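Local coordinates for putative secreted protein (Streptomyces sp. SirexAA-E, PDB 4PEY), which hydrolyses laminarin and laminarioligosaccharides as an exo-beta-1,3-glucanase of glycoside hydrolase family 55, releasing glucose and laminaribiose, at residues A[48-53]-A[404-409]; A[97-100]-A[105-108]; A[110-115]-A[124-129]. The protein carries 1 engineered substitution. All coordinates share one frame; numbering follows the deposited sequence. Where two conformers were deposited one is given.

The three contacts show how one protein can serve two separate glycan pockets, with interaction 2 lying between them. Interaction 1 joins two loops far apart in sequence and holds A404 and D405 of the substrate-binding site, D405 gripping the chain B glucose. Interaction 2, centres 13 Å apart from it, touches that glucose with F108 and backs onto interaction 1, where Q49 NE2 lies 2.9 Å from Q106 OE1, a probable hydrogen bond. Its G98 belongs to the second pocket, away from that glucose, as does R125 of interaction 3. Interactions 2 and 3, centres also 13 Å apart, are joined by a probable bond of 2.9 Å from N107 ND2 to A127 O. Interactions 1 and 3 do not touch.

Interaction 1 of 3, residues A[48-53]-A[404-409]; sequences NQFGTD and ADHGEG. With BGC (beta-D-glucopyranose), chain B.
H406 meets Q49 edge-on. Its NE2 donates to Q49 OE1 over 2.7 Å in a nearly straight bond (167°), with the oxygen lying in the imidazole plane while the donor is tilted out of the amide's own plane. Q49 spans the gap as an extended chain, its CG anti to the backbone N (chi1 -180°), and crosses the imidazole at about a right angle. Through its other nitrogen, ND1, the ring donates to D405 OD1 at 2.7 Å, approaching from above the carboxylate plane. The imidazole is thus pinned at both nitrogens, which fixes its rotation and probably steadies D405. That carboxylate, an experimentally established substrate-binding group, accepts glucose O6 on OD1 and glucose O4 on OD2.

F50 supplies the apolar half of the contact. Q49 CG sits 3.6 Å above the centre of one face of the phenyl ring, while F50 CE2 comes within 3.7 Å of G407 CA. F50 CZ approaches H406 CD2 at 3.9 Å, the two rings inclined to one another. A side chain at G407 would run into this ring.

Beside the substrate site, the contact bridges the two beta-helix domains of the family 55 fold: residues 48-53 link helix 34-45 to strand 55-59 in the first, and residues 404-409 follow strand 399-403 in the second, leading toward strand 419-423.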
loop_
_atom_site.group_PDB
_atom_site.type_symbol
_atom_site.label_atom_id
_atom_site.label_comp_id
_atom_site.label_asym_id
_atom_site.label_seq_id
_atom_site.Cartn_x
_atom_site.Cartn_y
_atom_site.Cartn_z
ATOM N N ASN A 48 0.791 19.812 -0.791
ATOM C CA ASN A 48 0.461 19.599 -2.205
ATOM C C ASN A 48 -0.245 18.261 -2.417
ATOM O O ASN A 48 0.272 17.375 -3.096
ATOM C CB ASN A 48 1.742 19.678 -3.044
ATOM C CG ASN A 48 1.475 19.938 -4.514
ATOM O OD1 ASN A 48 0.325 20.081 -4.941
ATOM N ND2 ASN A 48 2.545 20.014 -5.296
ATOM N N GLN A 49 -1.435 18.122 -1.835
ATOM C CA GLN A 49 -2.085 16.816 -1.748
ATOM C C GLN A 49 -2.470 16.253 -3.119
ATOM O O GLN A 49 -2.406 15.033 -3.335
ATOM C CB GLN A 49 -3.324 16.878 -0.838
ATOM C CG GLN A 49 -4.017 15.521 -0.733
ATOM C CD GLN A 49 -5.087 15.421 0.344
ATOM O OE1 GLN A 49 -5.631 14.343 0.571
ATOM N NE2 GLN A 49 -5.400 16.532 0.997
ATOM N N PHE A 50 -2.855 17.124 -4.049
ATOM C CA PHE A 50 -3.344 16.646 -5.342
ATOM C C PHE A 50 -2.602 17.215 -6.556
ATOM O O PHE A 50 -3.079 17.097 -7.684
ATOM C CB PHE A 50 -4.843 16.946 -5.472
ATOM C CG PHE A 50 -5.693 16.217 -4.468
ATOM C CD1 PHE A 50 -5.838 14.832 -4.538
ATOM C CD2 PHE A 50 -6.356 16.909 -3.458
ATOM C CE1 PHE A 50 -6.624 14.153 -3.621
ATOM C CE2 PHE A 50 -7.145 16.230 -2.532
ATOM C CZ PHE A 50 -7.282 14.856 -2.615
ATOM N N GLY A 51 -1.432 17.804 -6.332
ATOM C CA GLY A 51 -0.667 18.373 -7.424
ATOM C C GLY A 51 -0.016 17.307 -8.283
ATOM O O GLY A 51 -0.048 16.119 -7.948
ATOM N N THR A 52 0.596 17.734 -9.385
ATOM C CA THR A 52 1.213 16.802 -10.321
ATOM C C THR A 52 2.733 16.723 -10.181
ATOM O O THR A 52 3.379 15.935 -10.876
ATOM C CB THR A 52 0.860 17.164 -11.777
ATOM O OG1 THR A 52 1.170 18.542 -12.021
ATOM C CG2 THR A 52 -0.631 16.925 -12.044
ATOM N N ASP A 53 3.311 17.502 -9.272
ATOM C CA ASP A 53 4.751 17.414 -9.064
ATOM C C ASP A 53 5.102 16.107 -8.339
ATOM O O ASP A 53 4.310 15.585 -7.551
ATOM C CB ASP A 53 5.270 18.635 -8.295
ATOM C CG ASP A 53 5.360 19.889 -9.175
ATOM O OD1 ASP A 53 5.311 19.773 -10.419
ATOM O OD2 ASP A 53 5.504 20.994 -8.625
ATOM N N ALA A 404 -11.842 8.415 -3.858
ATOM C CA ALA A 404 -11.622 9.644 -3.086
ATOM C C ALA A 404 -12.865 10.071 -2.299
ATOM O O ALA A 404 -13.973 10.092 -2.838
ATOM C CB ALA A 404 -11.178 10.788 -4.003
ATOM N N ASP A 405 -12.663 10.408 -1.028
ATOM C CA ASP A 405 -13.724 10.931 -0.166
ATOM C C ASP A 405 -13.666 12.446 -0.037
ATOM O O ASP A 405 -14.576 13.061 0.508
ATOM C CB ASP A 405 -13.604 10.330 1.226
ATOM C CG ASP A 405 -12.274 10.663 1.855
ATOM O OD1 ASP A 405 -12.194 11.633 2.646
ATOM O OD2 ASP A 405 -11.288 9.986 1.498
ATOM N N HIS A 406 -12.569 13.038 -0.498
ATOM C CA HIS A 406 -12.397 14.486 -0.434
ATOM C C HIS A 406 -11.538 14.925 -1.609
ATOM O O HIS A 406 -10.936 14.088 -2.284
ATOM C CB HIS A 406 -11.768 14.912 0.900
ATOM C CG HIS A 406 -10.381 14.390 1.111
ATOM N ND1 HIS A 406 -10.125 13.176 1.716
ATOM C CD2 HIS A 406 -9.172 14.922 0.810
ATOM C CE1 HIS A 406 -8.818 12.977 1.762
ATOM N NE2 HIS A 406 -8.216 14.020 1.216
ATOM N N GLY A 407 -11.492 16.231 -1.860
ATOM C CA GLY A 407 -10.777 16.764 -3.000
ATOM C C GLY A 407 -11.722 17.264 -4.077
ATOM O O GLY A 407 -12.903 17.521 -3.820
ATOM N N GLU A 408 -11.193 17.394 -5.288
ATOM C CA GLU A 408 -11.966 17.853 -6.439
ATOM C C GLU A 408 -12.479 16.678 -7.253
ATOM O O GLU A 408 -11.787 15.668 -7.403
ATOM C CB GLU A 408 -11.113 18.761 -7.329
ATOM C CG GLU A 408 -10.720 20.078 -6.684
ATOM C CD GLU A 408 -11.824 21.116 -6.758
ATOM O OE1 GLU A 408 -12.801 20.895 -7.508
ATOM O OE2 GLU A 408 -11.716 22.155 -6.070
ATOM N N GLY A 409 -13.692 16.808 -7.779
ATOM C CA GLY A 409 -14.256 15.775 -8.631
ATOM C C GLY A 409 -14.762 14.585 -7.841
ATOM O O GLY A 409 -14.659 13.447 -8.292
HETATM C C2 BGC B . -9.974 7.591 5.718
HETATM C C3 BGC B . -9.320 8.126 4.447
HETATM C C4 BGC B . -9.766 9.559 4.205
HETATM C C5 BGC B . -9.444 10.407 5.425
HETATM C C6 BGC B . -9.845 11.857 5.200
HETATM C C1 BGC B . -9.849 8.572 6.886
HETATM O O2 BGC B . -9.389 6.340 6.053
HETATM O O3 BGC B . -9.699 7.331 3.344
HETATM O O4 BGC B . -9.144 10.085 3.056
HETATM O O5 BGC B . -10.179 9.897 6.513
HETATM O O6 BGC B . -11.251 11.957 5.193
#

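Interaction 2 of 3, residues A[97-100]-A[105-108]; sequences AGWF and TQNF. With BGC (beta-D-glucopyranose), chain C; BGC (beta-D-glucopyranose), chain B.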
loop_
_atom_site.group_PDB
_atom_site.type_symbol
_atom_site.label_atom_id
_atom_site.label_comp_id
_atom_site.label_asym_id
_atom_site.label_seq_id
_atom_site.Cartn_x
_atom_site.Cartn_y
_atom_site.Cartn_z
ATOM N N ALA A 97 2.226 16.335 10.990
ATOM C CA ALA A 97 0.948 16.779 10.450
ATOM C C ALA A 97 0.664 18.269 10.668
ATOM O O ALA A 97 -0.493 18.676 10.770
ATOM C CB ALA A 97 -0.174 15.935 11.044
ATOM N N GLY A 98 1.716 19.084 10.709
ATOM C CA GLY A 98 1.557 20.513 10.937
ATOM C C GLY A 98 0.638 21.195 9.932
ATOM O O GLY A 98 -0.149 22.071 10.294
ATOM N N TRP A 99 0.713 20.770 8.671
ATOM C CA TRP A 99 -0.026 21.440 7.601
ATOM C C TRP A 99 -1.534 21.250 7.755
ATOM O O TRP A 99 -2.326 22.029 7.217
ATOM C CB TRP A 99 0.427 20.926 6.230
ATOM C CG TRP A 99 -0.033 19.519 5.954
ATOM C CD1 TRP A 99 0.574 18.357 6.355
ATOM C CD2 TRP A 99 -1.207 19.128 5.226
ATOM N NE1 TRP A 99 -0.149 17.270 5.914
ATOM C CE2 TRP A 99 -1.244 17.715 5.219
ATOM C CE3 TRP A 99 -2.227 19.837 4.573
ATOM C CZ2 TRP A 99 -2.267 16.995 4.596
ATOM C CZ3 TRP A 99 -3.239 19.119 3.948
ATOM C CH2 TRP A 99 -3.252 17.711 3.966
ATOM N N PHE A 100 -1.922 20.206 8.483
ATOM C CA PHE A 100 -3.329 19.869 8.672
ATOM C C PHE A 100 -3.661 19.949 10.160
ATOM O O PHE A 100 -4.515 19.219 10.660
ATOM C CB PHE A 100 -3.622 18.473 8.103
ATOM C CG PHE A 100 -5.066 18.245 7.705
ATOM C CD1 PHE A 100 -5.811 19.248 7.105
ATOM C CD2 PHE A 100 -5.657 17.004 7.891
ATOM C CE1 PHE A 100 -7.134 19.022 6.727
ATOM C CE2 PHE A 100 -6.978 16.770 7.521
ATOM C CZ PHE A 100 -7.715 17.775 6.935
ATOM N N THR A 105 -4.482 12.189 9.087
ATOM C CA THR A 105 -5.272 11.284 8.249
ATOM C C THR A 105 -5.287 11.620 6.756
ATOM O O THR A 105 -5.973 10.940 5.986
ATOM C CB THR A 105 -6.753 11.189 8.716
ATOM O OG1 THR A 105 -7.389 12.473 8.620
ATOM C CG2 THR A 105 -6.840 10.656 10.139
ATOM N N GLN A 106 -4.548 12.644 6.335
ATOM C CA GLN A 106 -4.367 12.859 4.898
ATOM C C GLN A 106 -2.882 12.823 4.506
ATOM O O GLN A 106 -2.501 13.301 3.437
ATOM C CB GLN A 106 -5.043 14.173 4.455
ATOM C CG GLN A 106 -6.561 14.081 4.671
ATOM C CD GLN A 106 -7.374 15.266 4.189
ATOM O OE1 GLN A 106 -6.897 16.123 3.441
ATOM N NE2 GLN A 106 -8.635 15.302 4.608
ATOM N N ASN A 107 -2.055 12.214 5.356
ATOM C CA ASN A 107 -0.624 12.096 5.063
ATOM C C ASN A 107 -0.356 10.870 4.179
ATOM O O ASN A 107 0.098 9.817 4.660
ATOM C CB ASN A 107 0.194 12.033 6.361
ATOM C CG ASN A 107 0.386 13.413 7.000
ATOM O OD1 ASN A 107 -0.022 14.428 6.431
ATOM N ND2 ASN A 107 1.009 13.453 8.186
ATOM N N PHE A 108 -0.643 11.042 2.886
ATOM C CA PHE A 108 -0.619 9.977 1.881
ATOM C C PHE A 108 0.574 10.066 0.934
ATOM O O PHE A 108 1.238 11.098 0.861
ATOM C CB PHE A 108 -1.863 10.028 0.981
ATOM C CG PHE A 108 -3.185 10.095 1.704
ATOM C CD1 PHE A 108 -3.476 9.251 2.769
ATOM C CD2 PHE A 108 -4.163 10.988 1.272
ATOM C CE1 PHE A 108 -4.718 9.315 3.401
ATOM C CE2 PHE A 108 -5.407 11.048 1.885
ATOM C CZ PHE A 108 -5.686 10.211 2.954
HETATM C C2 BGC C . 3.880 20.469 13.930
HETATM C C3 BGC C . 5.136 21.187 13.455
HETATM C C4 BGC C . 4.801 22.310 12.475
HETATM C C5 BGC C . 3.691 23.203 13.023
HETATM C C6 BGC C . 3.294 24.279 12.004
HETATM C C1 BGC C . 2.796 21.440 14.378
HETATM O O1 BGC C . 1.613 20.685 14.585
HETATM O O2 BGC C . 4.223 19.597 14.992
HETATM O O3 BGC C . 5.977 20.231 12.844
HETATM O O4 BGC C . 5.959 23.083 12.232
HETATM O O5 BGC C . 2.561 22.425 13.380
HETATM O O6 BGC C . 2.927 23.692 10.766
HETATM C C2 BGC B . -9.974 7.591 5.718
HETATM C C3 BGC B . -9.320 8.126 4.447
HETATM C C4 BGC B . -9.766 9.559 4.205
HETATM C C5 BGC B . -9.444 10.407 5.425
HETATM C C6 BGC B . -9.845 11.857 5.200
HETATM C C1 BGC B . -9.849 8.572 6.886
HETATM O O2 BGC B . -9.389 6.340 6.053
HETATM O O3 BGC B . -9.699 7.331 3.344
HETATM O O4 BGC B . -9.144 10.085 3.056
HETATM O O5 BGC B . -10.179 9.897 6.513
HETATM O O6 BGC B . -11.251 11.957 5.193
#
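Residues 97-100 and 105-108 face each other as two limbs of a single loop, which links strands 87-94 and 110-113 of the first of the two parallel beta-helix domains; A97 and N107 are nearest, their CA atoms 7.3 Å apart. The first limb makes a short 3-10 turn at residues 98-99, where F100 N bonds to A97 O, and the second turns sharply about N107, the centre of an inverse gamma turn closed by a weak bond from F108 N to Q106 O.

One side-chain hydrogen bond ties the limbs together. W99 NE1 donates to N107 OD1 over 2.9 Å (163°), in the carbonyl plane of the amide and in the plane of the indole. With ND2 engaged by A127, both ends of the N107 amide are held. The indole owes its position to chi1 of 71°, which sets CG between the backbone N and the carbonyl carbon; F100 CB lies 3.7 Å above the ring, over its centre. A leucine in place of W99 would probably leave N107 OD1 without its donor and open a gap beneath F100 CB and beside Q106 CB.

Q106 brings its amide to the F100 ring with the planes 38° apart. Q106 NE2 lies 3.5 Å from F100 CZ, and OE1, over one face of that ring, has its polar partner in Q49. T105, whose hydroxyl bonds to N103, rests on W152, a residue known to bind substrate.

The loop also reaches sugar at both ends. G98 CA approaches O5 of the chain C glucose at 3.3 Å, where a side chain would strike O6, and F108 meets the chain B glucose with its ring edge, CZ lying 3.5 Å from O4.

Interaction 3 of 3, residues A[110-115]-A[124-129]; sequences RSAENL and NRWAVS. With BGC (beta-D-glucopyranose), chain D.
The indole of W126 packs against the strand 110-113, its CH2 atom doing most of the touching. One face is covered by V128 CG1, 3.6 Å above the ring plane and offset toward the rim. A112 CB reaches W126 CH2 at 3.7 Å; the backbone C of S111 lies 3.8 Å from W126 CH2, and R110 CG is farther from W126 CH2, at 4.4 Å. A second flat group, the guanidinium of R125, takes no part in this packing. In one of two modelled conformers, and so less certainly, R125 NE donates to O2 of the chain D glucose at 2.9 Å, in the plane of the group.

The torsion of W126 accounts for its reach: with CG anti to the backbone N (chi1 -175°), the six-membered ring is carried across the 9.5 Å that separates its CA from that of A112. V128 is brought over the indole by an inverse gamma turn centred on A127, whose closing bond from V128 N to W126 O is weak. R110 leads its own polar end elsewhere, NE to F108 O and NH1 to I71 O, and only the aliphatic part of its chain nears the indole.

V93 of strand 87-94, L143 of strand 138-144 and V95 of the loop after 87-94 also touch the buried indole. Strand 110-113 pairs in parallel with 75-79 and 134-135, and strand 123-125 with 138-144. A tryptophan just beyond strand 123-125 reaching across to strand 110-113 is consistent with the packed interior of a parallel beta-helix, while the adjacent R125 belongs to a glycan pocket.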
loop_
_atom_site.group_PDB
_atom_site.type_symbol
_atom_site.label_atom_id
_atom_site.label_comp_id
_atom_site.label_asym_id
_atom_site.label_seq_id
_atom_site.Cartn_x
_atom_site.Cartn_y
_atom_site.Cartn_z
ATOM N N ARG A 110 3.759 8.738 -0.023
ATOM C CA ARG A 110 5.173 9.046 0.179
ATOM C C ARG A 110 5.855 7.766 0.642
ATOM O O ARG A 110 5.175 6.788 0.938
ATOM C CB ARG A 110 5.349 10.196 1.184
ATOM C CG ARG A 110 4.838 9.905 2.604
ATOM C CD ARG A 110 4.529 11.204 3.351
ATOM N NE ARG A 110 3.307 11.817 2.834
ATOM C CZ ARG A 110 2.893 13.051 3.113
ATOM N NH1 ARG A 110 3.626 13.853 3.890
ATOM N NH2 ARG A 110 1.754 13.492 2.590
ATOM N N SER A 111 7.183 7.735 0.686
ATOM C CA SER A 111 7.846 6.489 1.069
ATOM C C SER A 111 9.262 6.676 1.577
ATOM O O SER A 111 9.940 7.632 1.206
ATOM C CB SER A 111 7.873 5.517 -0.118
ATOM O OG SER A 111 8.641 6.051 -1.185
ATOM N N ALA A 112 9.696 5.733 2.413
ATOM C CA ALA A 112 11.081 5.656 2.894
ATOM C C ALA A 112 11.580 4.235 2.729
ATOM O O ALA A 112 10.866 3.294 3.070
ATOM C CB ALA A 112 11.186 6.079 4.358
ATOM N N GLU A 113 12.795 4.079 2.213
ATOM C CA GLU A 113 13.364 2.750 2.004
ATOM C C GLU A 113 14.893 2.724 2.104
ATOM O O GLU A 113 15.573 3.640 1.656
ATOM C CB GLU A 113 12.918 2.209 0.633
ATOM C CG GLU A 113 13.368 0.786 0.304
ATOM C CD GLU A 113 12.677 0.228 -0.932
ATOM O OE1 GLU A 113 12.380 1.009 -1.873
ATOM O OE2 GLU A 113 12.422 -0.996 -0.967
ATOM N N ASN A 114 15.423 1.660 2.699
ATOM C CA ASN A 114 16.851 1.332 2.565
ATOM C C ASN A 114 17.790 2.382 3.161
ATOM O O ASN A 114 18.815 2.740 2.567
ATOM C CB ASN A 114 17.190 1.091 1.081
ATOM C CG ASN A 114 18.492 0.319 0.892
ATOM O OD1 ASN A 114 18.869 -0.497 1.734
ATOM N ND2 ASN A 114 19.180 0.570 -0.223
ATOM N N LEU A 115 17.435 2.847 4.355
ATOM C CA LEU A 115 18.246 3.794 5.114
ATOM C C LEU A 115 18.397 3.337 6.553
ATOM O O LEU A 115 17.496 2.690 7.104
ATOM C CB LEU A 115 17.617 5.194 5.110
ATOM C CG LEU A 115 17.523 5.950 3.789
ATOM C CD1 LEU A 115 16.503 7.063 3.899
ATOM C CD2 LEU A 115 18.883 6.513 3.415
ATOM N N ASN A 124 12.556 8.533 15.834
ATOM C CA ASN A 124 12.148 9.034 14.528
ATOM C C ASN A 124 10.628 9.097 14.446
ATOM O O ASN A 124 9.965 8.157 14.871
ATOM C CB ASN A 124 12.690 8.133 13.411
ATOM C CG ASN A 124 12.594 8.779 12.051
ATOM O OD1 ASN A 124 13.453 9.576 11.677
ATOM N ND2 ASN A 124 11.544 8.445 11.300
ATOM N N ARG A 125 10.073 10.177 13.893
ATOM C CA ARG A 125 8.621 10.285 13.746
ATOM C C ARG A 125 8.183 10.065 12.303
ATOM O O ARG A 125 8.579 10.817 11.398
ATOM C CB ARG A 125 8.109 11.646 14.228
ATOM C CG ARG A 125 6.580 11.742 14.199
ATOM C CD ARG A 125 6.080 13.174 14.336
ATOM N NE ARG A 125 6.720 13.873 15.447
ATOM C CZ ARG A 125 6.347 13.764 16.717
ATOM N NH1 ARG A 125 6.990 14.445 17.656
ATOM N NH2 ARG A 125 5.334 12.973 17.050
ATOM N N TRP A 126 7.358 9.039 12.096
ATOM C CA TRP A 126 6.801 8.700 10.777
ATOM C C TRP A 126 5.273 8.675 10.907
ATOM O O TRP A 126 4.649 7.610 10.957
ATOM C CB TRP A 126 7.367 7.355 10.285
ATOM C CG TRP A 126 6.991 6.913 8.883
ATOM C CD1 TRP A 126 6.130 5.902 8.545
ATOM C CD2 TRP A 126 7.489 7.443 7.643
ATOM N NE1 TRP A 126 6.054 5.777 7.181
ATOM C CE2 TRP A 126 6.874 6.711 6.600
ATOM C CE3 TRP A 126 8.388 8.464 7.314
ATOM C CZ2 TRP A 126 7.130 6.971 5.249
ATOM C CZ3 TRP A 126 8.646 8.717 5.969
ATOM C CH2 TRP A 126 8.010 7.976 4.954
ATOM N N ALA A 127 4.677 9.862 10.997
ATOM C CA ALA A 127 3.256 9.983 11.321
ATOM C C ALA A 127 2.409 10.029 10.058
ATOM O O ALA A 127 1.967 11.094 9.616
ATOM C CB ALA A 127 3.014 11.217 12.178
ATOM N N VAL A 128 2.182 8.853 9.487
ATOM C CA VAL A 128 1.563 8.734 8.179
ATOM C C VAL A 128 0.204 8.070 8.250
ATOM O O VAL A 128 -0.137 7.422 9.252
ATOM C CB VAL A 128 2.456 7.920 7.228
ATOM C CG1 VAL A 128 3.793 8.631 7.038
ATOM C CG2 VAL A 128 2.674 6.508 7.777
ATOM N N SER A 129 -0.583 8.226 7.191
ATOM C CA SER A 129 -1.732 7.344 7.012
ATOM C C SER A 129 -1.460 6.430 5.820
ATOM O O SER A 129 -0.357 5.878 5.721
ATOM C CB SER A 129 -3.022 8.147 6.877
ATOM O OG SER A 129 -3.296 8.728 8.148
HETATM C C2 BGC D . 10.216 15.773 14.314
HETATM C C3 BGC D . 10.912 15.169 15.529
HETATM C C4 BGC D . 12.413 15.466 15.513
HETATM C C5 BGC D . 12.672 16.946 15.246
HETATM C C6 BGC D . 14.156 17.224 15.033
HETATM C C1 BGC D . 10.581 17.248 14.200
HETATM O O2 BGC D . 8.810 15.625 14.426
HETATM O O3 BGC D . 10.687 13.781 15.540
HETATM O O4 BGC D . 12.986 15.113 16.757
HETATM O O5 BGC D . 11.983 17.366 14.089
HETATM O O6 BGC D . 14.422 18.595 15.230
#